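Local coordinates for polysaccharide deacetylase-like protein (Bacillus anthracis, PDB 4V33) that is a putative zinc-dependent polysaccharide deacetylase required for osmotic stability and maintenance of cell shape, with a fibronectin type III domain beside its deacetylase domain, at residues Q158-K161 / D162-V165; A269-P272 / K273-N276; G304-D308 / K309-E313. All blocks are in the same frame, centred on the assembly; numbering follows the deposited sequence.

Contact 1: Q158-K161 / D162-V165; sequences QGIK and DLFV
Phe164 turns its ring back against the loop that precedes it and meets the carbonyl oxygens of Gln158, Ile160 and Lys161. Its CB starts beside the Lys161 carbonyl, CB to O 3.5 Å. CG lies anti to the carbonyl carbon of Phe164 itself (chi1 -74°), which swings the ring toward residues 158-160. CD1 then comes to 3.2 Å from Ile160 O, an approach at the ring edge, near its plane. CE1 sits between two acceptors, Ile160 O and Gln158 O, and at the far end CZ stands 3.3 Å from Gln158 O, here obliquely to the ring. Gly159, with no side chain, passes CE1 with its own carbonyl carbon, C to CE1 4.1 Å.

Two turn bonds hold the backbone in this short 3-10 segment. Leu163 N donates to Ile160 O at 2.9 Å, and Phe164 N donates to Lys161 O at 3.0 Å with an N-H...O angle of 163°. Both donors lie above the carbonyl planes. Elsewhere on the turn Ile160 and Leu163 run side by side, CB of Ile160 touching CD1 of Leu163 at 4.0 Å, with the Leu163 side chain about 7 Å from the bound zinc ion. Asp162 directs OD1 to His347, and Tyr155 meets the Phe164 ring edge-to-face. The turn ends the loop from strand 151-152 and leads into its parallel partner, strand 164-165; Leu163 and Val165 both bond to Ala151.

Ile160 O thus receives one N-H and also faces the weakly positive C-H rim of the phenyl ring. The chemistry is that of a surface turn held by its main chain: the ring edge lies against the carbonyl oxygens of Ile160 and Lys161, Gln158 O is oblique to it, and apolar side-chain packing is slight.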
ATOM      1  N   GLN A 158      26.627   9.518  17.856  1.00 41.05           N
ATOM      2  CA  GLN A 158      25.958   8.630  18.794  1.00 49.61           C
ATOM      3  C   GLN A 158      24.990   7.738  18.031  1.00 49.52           C
ATOM      4  O   GLN A 158      24.179   8.229  17.248  1.00 42.65           O
ATOM      5  CB  GLN A 158      25.190   9.442  19.838  1.00 58.96           C
ATOM      6  CG  GLN A 158      25.893  10.719  20.281  1.00 65.44           C
ATOM      7  CD  GLN A 158      27.201  10.456  20.998  1.00 69.53           C
ATOM      8  OE1 GLN A 158      27.311   9.520  21.792  1.00 73.17           O
ATOM      9  NE2 GLN A 158      28.204  11.283  20.722  1.00 68.85           N
ATOM     10  N   GLY A 159      25.080   6.431  18.254  1.00 44.87           N
ATOM     11  CA  GLY A 159      24.195   5.494  17.589  1.00 32.77           C
ATOM     12  C   GLY A 159      24.785   4.912  16.317  1.00 29.93           C
ATOM     13  O   GLY A 159      25.951   5.152  15.995  1.00 33.88           O
ATOM     14  N   ILE A 160      23.977   4.139  15.597  1.00 29.94           N
ATOM     15  CA  ILE A 160      24.426   3.477  14.375  1.00 28.60           C
ATOM     16  C   ILE A 160      24.181   4.384  13.173  1.00 22.18           C
ATOM     17  O   ILE A 160      23.040   4.598  12.773  1.00 22.49           O
ATOM     18  CB  ILE A 160      23.692   2.147  14.157  1.00 28.69           C
ATOM     19  CG1 ILE A 160      23.890   1.222  15.361  1.00 37.18           C
ATOM     20  CG2 ILE A 160      24.171   1.474  12.888  1.00 26.16           C
ATOM     21  CD1 ILE A 160      25.337   0.910  15.646  1.00 44.30           C
ATOM     22  N   LYS A 161      25.271   4.898  12.608  1.00 23.73           N
ATOM     23  CA  LYS A 161      25.226   5.934  11.575  1.00 21.52           C
ATOM     24  C   LYS A 161      24.274   5.639  10.419  1.00 22.54           C
ATOM     25  O   LYS A 161      23.481   6.494  10.027  1.00 19.39           O
ATOM     26  CB  LYS A 161      26.640   6.183  11.046  1.00 21.66           C
ATOM     27  CG  LYS A 161      26.758   7.308  10.042  1.00 21.56           C
ATOM     28  CD  LYS A 161      28.235   7.538   9.736  1.00 24.05           C
ATOM     29  CE  LYS A 161      28.458   8.560   8.657  1.00 28.52           C
ATOM     30  NZ  LYS A 161      29.928   8.686   8.433  1.00 29.62           N
ATOM     31  N   ASP A 162      24.346   4.425   9.886  1.00 19.54           N
ATOM     32  CA  ASP A 162      23.531   4.046   8.734  1.00 18.81           C
ATOM     33  C   ASP A 162      22.030   4.220   8.972  1.00 16.84           C
ATOM     34  O   ASP A 162      21.262   4.450   8.038  1.00 17.81           O
ATOM     35  CB  ASP A 162      23.841   2.602   8.323  1.00 25.02           C
ATOM     36  CG  ASP A 162      22.919   2.101   7.234  1.00 24.22           C
ATOM     37  OD1 ASP A 162      23.020   2.583   6.086  1.00 23.07           O
ATOM     38  OD2 ASP A 162      22.075   1.226   7.521  1.00 26.86           O
ATOM     39  N   LEU A 163      21.625   4.117  10.237  1.00 19.88           N
ATOM     40  CA  LEU A 163      20.212   4.182  10.591  1.00 18.30           C
ATOM     41  C   LEU A 163      19.705   5.605  10.806  1.00 20.17           C
ATOM     42  O   LEU A 163      18.548   5.795  11.184  1.00 18.25           O
ATOM     43  CB  LEU A 163      19.946   3.348  11.843  1.00 19.64           C
ATOM     44  CG  LEU A 163      20.252   1.858  11.690  1.00 19.19           C
ATOM     45  CD1 LEU A 163      19.950   1.127  12.997  1.00 24.62           C
ATOM     46  CD2 LEU A 163      19.464   1.259  10.552  1.00 22.21           C
ATOM     47  N   PHE A 164      20.561   6.602  10.571  1.00 16.92           N
ATOM     48  CA  PHE A 164      20.158   8.006  10.667  1.00 16.61           C
ATOM     49  C   PHE A 164      19.970   8.648   9.305  1.00 18.31           C
ATOM     50  O   PHE A 164      20.906   8.699   8.514  1.00 17.34           O
ATOM     51  CB  PHE A 164      21.210   8.823  11.411  1.00 17.40           C
ATOM     52  CG  PHE A 164      21.233   8.582  12.893  1.00 21.16           C
ATOM     53  CD1 PHE A 164      21.768   7.419  13.403  1.00 21.35           C
ATOM     54  CD2 PHE A 164      20.721   9.528  13.769  1.00 26.36           C
ATOM     55  CE1 PHE A 164      21.792   7.192  14.780  1.00 30.02           C
ATOM     56  CE2 PHE A 164      20.744   9.307  15.144  1.00 32.66           C
ATOM     57  CZ  PHE A 164      21.278   8.140  15.640  1.00 29.43           C
ATOM     58  N   VAL A 165      18.775   9.161   9.045  1.00 14.10           N
ATOM     59  CA  VAL A 165      18.539  10.024   7.884  1.00 13.48           C
ATOM     60  C   VAL A 165      18.279  11.432   8.418  1.00 15.61           C
ATOM     61  O   VAL A 165      17.466  11.619   9.312  1.00 16.33           O
ATOM     62  CB  VAL A 165      17.356   9.505   7.037  1.00 14.91           C
ATOM     63  CG1 VAL A 165      16.913  10.532   5.985  1.00 14.93           C
ATOM     64  CG2 VAL A 165      17.727   8.182   6.377  1.00 15.05           C
TER

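Contact 2: A269-P272 / K273-N276; sequences ADLP and KITN
Ile274 folds back over the turn that begins at Asp270, just after Ala269, and its branches make the tightly packed part of the contact, against two carbonyl oxygens and two apolar side chains. Its CG1 occupies the position between the backbone N and the carbonyl carbon (chi1 65°), which brings it to 3.4 Å from Leu271 O. CD1 continues alongside the Leu271 side chain and meets CD2 at 4.0 Å. The other branch, CG2, lies over Asp270 O and reaches CB of Ala269, also at 4.0 Å. Within the same turn, Lys273 N donates to Asp270 O at 2.9 Å, with an N-H...O angle of 154°. The next bond, Ile274 N to Leu271 O, is straight but weak at 3.4 Å.

The opposite character appears where Asp270 and Lys273 lie side by side. OD2 of Asp270 touches the aliphatic CG of Lys273, while its distance to NZ is 4.4 Å, beyond a salt bridge. A water spans the gap, donating to Asp270 OD2 at 2.7 Å and accepting from Lys273 NZ. Bends at chi2 (-62°) and chi4 of the lysine carry NZ round to this water, which probably mediates much of the attraction between the two charges. The other carboxylate oxygen, OD1, is hydrogen-bonded to His305, which fixes the aspartate from the protein side.

The turn belongs to the loop from strand 259-263 to helix 277-292, just beyond the zinc ligands His264 and His268. Ala269 and Ile274 rest on Glu280 of helix 277-292. On another flank, Leu271 and Pro272 pack against Val310 of helix 308-315, and the loop thereby touches both helices.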
ATOM      1  N   ALA A 269      11.901  -8.069  20.332  1.00 20.04           N
ATOM      2  CA  ALA A 269      12.353  -9.438  20.541  1.00 23.30           C
ATOM      3  C   ALA A 269      12.874 -10.096  19.276  1.00 16.26           C
ATOM      4  O   ALA A 269      12.346  -9.888  18.188  1.00 20.22           O
ATOM      5  CB  ALA A 269      11.205 -10.274  21.111  1.00 26.75           C
ATOM      6  N   ASP A 270      13.901 -10.933  19.441  1.00 18.46           N
ATOM      7  CA  ASP A 270      14.391 -11.758  18.348  1.00 19.64           C
ATOM      8  C   ASP A 270      13.424 -12.931  18.254  1.00 16.45           C
ATOM      9  O   ASP A 270      13.595 -13.950  18.919  1.00 20.60           O
ATOM     10  CB  ASP A 270      15.810 -12.239  18.671  1.00 18.76           C
ATOM     11  CG  ASP A 270      16.465 -12.963  17.516  1.00 21.37           C
ATOM     12  OD1 ASP A 270      15.879 -13.006  16.414  1.00 22.20           O
ATOM     13  OD2 ASP A 270      17.588 -13.479  17.719  1.00 26.72           O
ATOM     14  N   LEU A 271      12.382 -12.764  17.447  1.00 17.55           N
ATOM     15  CA  LEU A 271      11.240 -13.676  17.513  1.00 16.56           C
ATOM     16  C   LEU A 271      11.520 -15.179  17.346  1.00 19.36           C
ATOM     17  O   LEU A 271      10.926 -15.979  18.057  1.00 20.19           O
ATOM     18  CB  LEU A 271      10.133 -13.202  16.568  1.00 18.01           C
ATOM     19  CG  LEU A 271       9.494 -11.880  16.995  1.00 16.04           C
ATOM     20  CD1 LEU A 271       8.620 -11.314  15.888  1.00 19.51           C
ATOM     21  CD2 LEU A 271       8.676 -12.090  18.270  1.00 19.52           C
ATOM     22  N   PRO A 272      12.422 -15.569  16.421  1.00 18.88           N
ATOM     23  CA  PRO A 272      12.692 -17.010  16.323  1.00 19.35           C
ATOM     24  C   PRO A 272      13.316 -17.613  17.581  1.00 20.57           C
ATOM     25  O   PRO A 272      13.288 -18.833  17.734  1.00 23.91           O
ATOM     26  CB  PRO A 272      13.690 -17.095  15.162  1.00 22.00           C
ATOM     27  CG  PRO A 272      13.358 -15.921  14.312  1.00 23.76           C
ATOM     28  CD  PRO A 272      13.031 -14.830  15.298  1.00 20.68           C
ATOM     29  N   LYS A 273      13.844 -16.773  18.472  1.00 22.56           N
ATOM     30  CA  LYS A 273      14.573 -17.252  19.647  1.00 23.42           C
ATOM     31  C   LYS A 273      13.819 -17.107  20.968  1.00 23.77           C
ATOM     32  O   LYS A 273      14.356 -17.427  22.029  1.00 27.08           O
ATOM     33  CB  LYS A 273      15.911 -16.518  19.759  1.00 25.46           C
ATOM     34  CG  LYS A 273      16.812 -16.668  18.546  1.00 30.66           C
ATOM     35  CD  LYS A 273      17.203 -18.122  18.330  1.00 34.11           C
ATOM     36  CE  LYS A 273      18.198 -18.264  17.185  1.00 44.43           C
ATOM     37  NZ  LYS A 273      19.451 -17.494  17.436  1.00 49.35           N
ATOM     38  N   ILE A 274      12.587 -16.616  20.921  1.00 21.10           N
ATOM     39  CA  ILE A 274      11.823 -16.439  22.150  1.00 19.81           C
ATOM     40  C   ILE A 274      10.689 -17.454  22.238  1.00 24.34           C
ATOM     41  O   ILE A 274      10.358 -18.114  21.251  1.00 25.68           O
ATOM     42  CB  ILE A 274      11.251 -15.021  22.262  1.00 20.15           C
ATOM     43  CG1 ILE A 274      10.222 -14.776  21.154  1.00 26.14           C
ATOM     44  CG2 ILE A 274      12.373 -13.998  22.156  1.00 22.60           C
ATOM     45  CD1 ILE A 274       8.900 -14.230  21.648  1.00 25.14           C
ATOM     46  N   THR A 275      10.104 -17.592  23.424  1.00 19.64           N
ATOM     47  CA  THR A 275       8.944 -18.467  23.591  1.00 21.08           C
ATOM     48  C   THR A 275       7.713 -17.712  24.078  1.00 21.11           C
ATOM     49  O   THR A 275       6.604 -18.259  24.063  1.00 22.88           O
ATOM     50  CB  THR A 275       9.205 -19.615  24.589  1.00 26.63           C
ATOM     51  OG1 THR A 275       9.407 -19.072  25.898  1.00 24.78           O
ATOM     52  CG2 THR A 275      10.416 -20.452  24.179  1.00 24.91           C
ATOM     53  N   ASN A 276       7.899 -16.474  24.528  1.00 21.49           N
ATOM     54  CA  ASN A 276       6.783 -15.709  25.080  1.00 19.71           C
ATOM     55  C   ASN A 276       6.027 -14.923  24.016  1.00 19.27           C
ATOM     56  O   ASN A 276       5.980 -13.686  24.024  1.00 19.54           O
ATOM     57  CB  ASN A 276       7.218 -14.831  26.272  1.00 21.49           C
ATOM     58  CG  ASN A 276       8.288 -13.816  25.909  1.00 21.90           C
ATOM     59  OD1 ASN A 276       9.157 -14.066  25.068  1.00 22.75           O
ATOM     60  ND2 ASN A 276       8.227 -12.652  26.549  1.00 21.76           N
TER
HETATM   61  O   HOH W   1      18.663 -15.196  15.989  0.71 25.52           O

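Contact 3: G304-D308 / K309-E313; sequences GHVDD and KVVAE
Asp307 caps the first turn of the helix that follows it, its OD1 accepting from Val310 N at 2.9 Å. The bond is nearly straight at 163°, and the N-H meets the oxygen close to the line of its C-O bond. CG of Asp307 stands between the backbone N and the carbonyl carbon (chi1 58°), a torsion that folds the carboxylate back over the helix start. The same OD1 rests against CG2 of Val310 at 3.3 Å, the two side chains crossing at about a right angle. The Asp307 carboxylate, at the N-terminal end of the helix, is probably stabilised by the helix dipole. Asp307 also contributes its main chain: its carbonyl O takes Val311 N at 3.0 Å, and Asp308 O takes Ala312 N one step later. Asp307 N, in contrast, is buried and has no partner in the model.

Outside this cap, CG2 of Val306 packs on CG2 of Val311 at 3.6 Å and more loosely on CG1 of Val310. Val306, just before the N-cap, and Val311 are placed as in a hydrophobic staple. On the first turn itself, Lys309 bends at chi2 and its NZ forms a salt bridge at 2.7 Å with Glu313 OE2, which offers its anti lone pair. Glu313 OE1 has a second cation in Lys316.

Strand 298-300 leads through this loop into helix 308-315. Val306 and Val310 lie on Tyr301 from that loop, while Tyr277 of helix 277-292 borders Lys309, Val310 and Glu313, joining the two helices.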
ATOM      1  N   GLY A 304      14.443  -8.129  11.219  1.00 15.68           N
ATOM      2  CA  GLY A 304      14.000  -8.843  10.034  1.00 16.56           C
ATOM      3  C   GLY A 304      14.001 -10.355  10.233  1.00 18.69           C
ATOM      4  O   GLY A 304      13.926 -11.117   9.265  1.00 19.13           O
ATOM      5  N   HIS A 305      14.099 -10.805  11.484  1.00 17.16           N
ATOM      6  CA  HIS A 305      14.220 -12.237  11.746  1.00 15.30           C
ATOM      7  C   HIS A 305      12.866 -12.921  11.745  1.00 20.95           C
ATOM      8  O   HIS A 305      11.988 -12.592  12.543  1.00 19.06           O
ATOM      9  CB  HIS A 305      14.927 -12.495  13.074  1.00 17.56           C
ATOM     10  CG  HIS A 305      16.395 -12.213  13.036  1.00 18.47           C
ATOM     11  ND1 HIS A 305      17.205 -12.357  14.142  1.00 23.02           N
ATOM     12  CD2 HIS A 305      17.200 -11.792  12.031  1.00 21.56           C
ATOM     13  CE1 HIS A 305      18.447 -12.041  13.820  1.00 25.89           C
ATOM     14  NE2 HIS A 305      18.473 -11.696  12.545  1.00 22.40           N
ATOM     15  N   VAL A 306      12.699 -13.875  10.842  1.00 18.72           N
ATOM     16  CA  VAL A 306      11.411 -14.535  10.692  1.00 19.89           C
ATOM     17  C   VAL A 306      11.598 -15.938  10.129  1.00 20.87           C
ATOM     18  O   VAL A 306      12.532 -16.199   9.371  1.00 24.65           O
ATOM     19  CB  VAL A 306      10.452 -13.681   9.810  1.00 19.49           C
ATOM     20  CG1 VAL A 306      11.098 -13.354   8.462  1.00 22.33           C
ATOM     21  CG2 VAL A 306       9.097 -14.369   9.630  1.00 20.52           C
ATOM     22  N   ASP A 307      10.734 -16.850  10.556  1.00 20.02           N
ATOM     23  CA  ASP A 307      10.681 -18.191   9.997  1.00 22.15           C
ATOM     24  C   ASP A 307       9.220 -18.635  10.013  1.00 23.09           C
ATOM     25  O   ASP A 307       8.349 -17.860  10.415  1.00 22.99           O
ATOM     26  CB  ASP A 307      11.605 -19.155  10.754  1.00 23.66           C
ATOM     27  CG  ASP A 307      11.288 -19.251  12.244  1.00 25.45           C
ATOM     28  OD1 ASP A 307      10.124 -19.045  12.647  1.00 27.12           O
ATOM     29  OD2 ASP A 307      12.214 -19.572  13.024  1.00 30.06           O
ATOM     30  N   ASP A 308       8.940 -19.855   9.570  1.00 24.28           N
ATOM     31  CA  ASP A 308       7.556 -20.307   9.474  1.00 27.47           C
ATOM     32  C   ASP A 308       6.847 -20.307  10.828  1.00 23.58           C
ATOM     33  O   ASP A 308       5.660 -19.987  10.910  1.00 23.68           O
ATOM     34  CB  ASP A 308       7.472 -21.701   8.842  1.00 29.56           C
ATOM     35  CG  ASP A 308       7.751 -21.683   7.350  1.00 35.66           C
ATOM     36  OD1 ASP A 308       7.755 -20.586   6.748  1.00 35.92           O
ATOM     37  OD2 ASP A 308       7.956 -22.777   6.776  1.00 41.31           O
ATOM     38  N   LYS A 309       7.576 -20.666  11.882  1.00 24.38           N
ATOM     39  CA  LYS A 309       7.023 -20.666  13.231  1.00 24.48           C
ATOM     40  C   LYS A 309       6.602 -19.258  13.646  1.00 22.90           C
ATOM     41  O   LYS A 309       5.520 -19.063  14.198  1.00 23.72           O
ATOM     42  CB  LYS A 309       8.039 -21.226  14.230  1.00 29.69           C
ATOM     43  CG  LYS A 309       7.688 -20.978  15.690  1.00 32.76           C
ATOM     44  CD  LYS A 309       6.590 -21.900  16.168  1.00 44.28           C
ATOM     45  CE  LYS A 309       6.188 -21.607  17.609  1.00 44.31           C
ATOM     46  NZ  LYS A 309       4.918 -22.291  17.975  1.00 45.43           N
ATOM     47  N   VAL A 310       7.465 -18.284  13.380  1.00 19.45           N
ATOM     48  CA  VAL A 310       7.172 -16.893  13.714  1.00 19.04           C
ATOM     49  C   VAL A 310       5.982 -16.370  12.918  1.00 20.11           C
ATOM     50  O   VAL A 310       5.133 -15.667  13.466  1.00 20.66           O
ATOM     51  CB  VAL A 310       8.403 -15.981  13.515  1.00 19.44           C
ATOM     52  CG1 VAL A 310       8.037 -14.500  13.679  1.00 19.22           C
ATOM     53  CG2 VAL A 310       9.496 -16.364  14.505  1.00 23.56           C
ATOM     54  N   VAL A 311       5.919 -16.706  11.630  1.00 18.54           N
ATOM     55  CA  VAL A 311       4.776 -16.305  10.808  1.00 19.07           C
ATOM     56  C   VAL A 311       3.478 -16.868  11.379  1.00 20.53           C
ATOM     57  O   VAL A 311       2.481 -16.153  11.490  1.00 20.63           O
ATOM     58  CB  VAL A 311       4.924 -16.743   9.329  1.00 19.24           C
ATOM     59  CG1 VAL A 311       3.632 -16.473   8.553  1.00 20.45           C
ATOM     60  CG2 VAL A 311       6.070 -16.008   8.669  1.00 19.43           C
ATOM     61  N   ALA A 312       3.492 -18.142  11.752  1.00 21.13           N
ATOM     62  CA  ALA A 312       2.290 -18.761  12.298  1.00 20.64           C
ATOM     63  C   ALA A 312       1.838 -18.109  13.608  1.00 20.03           C
ATOM     64  O   ALA A 312       0.637 -17.954  13.844  1.00 24.42           O
ATOM     65  CB  ALA A 312       2.489 -20.245  12.478  1.00 20.93           C
ATOM     66  N   GLU A 313       2.793 -17.728  14.457  1.00 20.60           N
ATOM     67  CA  GLU A 313       2.444 -17.050  15.701  1.00 20.68           C
ATOM     68  C   GLU A 313       1.907 -15.651  15.408  1.00 20.69           C
ATOM     69  O   GLU A 313       0.894 -15.229  15.973  1.00 22.07           O
ATOM     70  CB  GLU A 313       3.653 -16.972  16.647  1.00 22.34           C
ATOM     71  CG  GLU A 313       4.126 -18.323  17.180  1.00 21.32           C
ATOM     72  CD  GLU A 313       3.174 -18.943  18.191  1.00 33.36           C
ATOM     73  OE1 GLU A 313       2.198 -18.282  18.601  1.00 27.54           O
ATOM     74  OE2 GLU A 313       3.409 -20.108  18.583  1.00 33.73           O
TER

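How the contacts relate
None of the three contacts is wholly core: contact 1 is a surface turn with no buried touching residue, whereas contacts 2 and 3 are partly buried. Contacts 2 and 3 are direct neighbours, their centres about 9 Å apart, and the hydrogen bond from Asp270 to His305 joins one to the other. Pro272 of contact 2 also packs on the capping residue of contact 3, Asp307. Both involve helices 277-292 and 308-315. Contact 1 stands apart, its centre about 25 Å from that of contact 2, by the short strands 151-152 and 164-165. Chemically, carbonyl oxygens at the rim of a phenyl ring mark contact 1, a water-bridged charge pair contact 2, and a carboxylate cap contact 3.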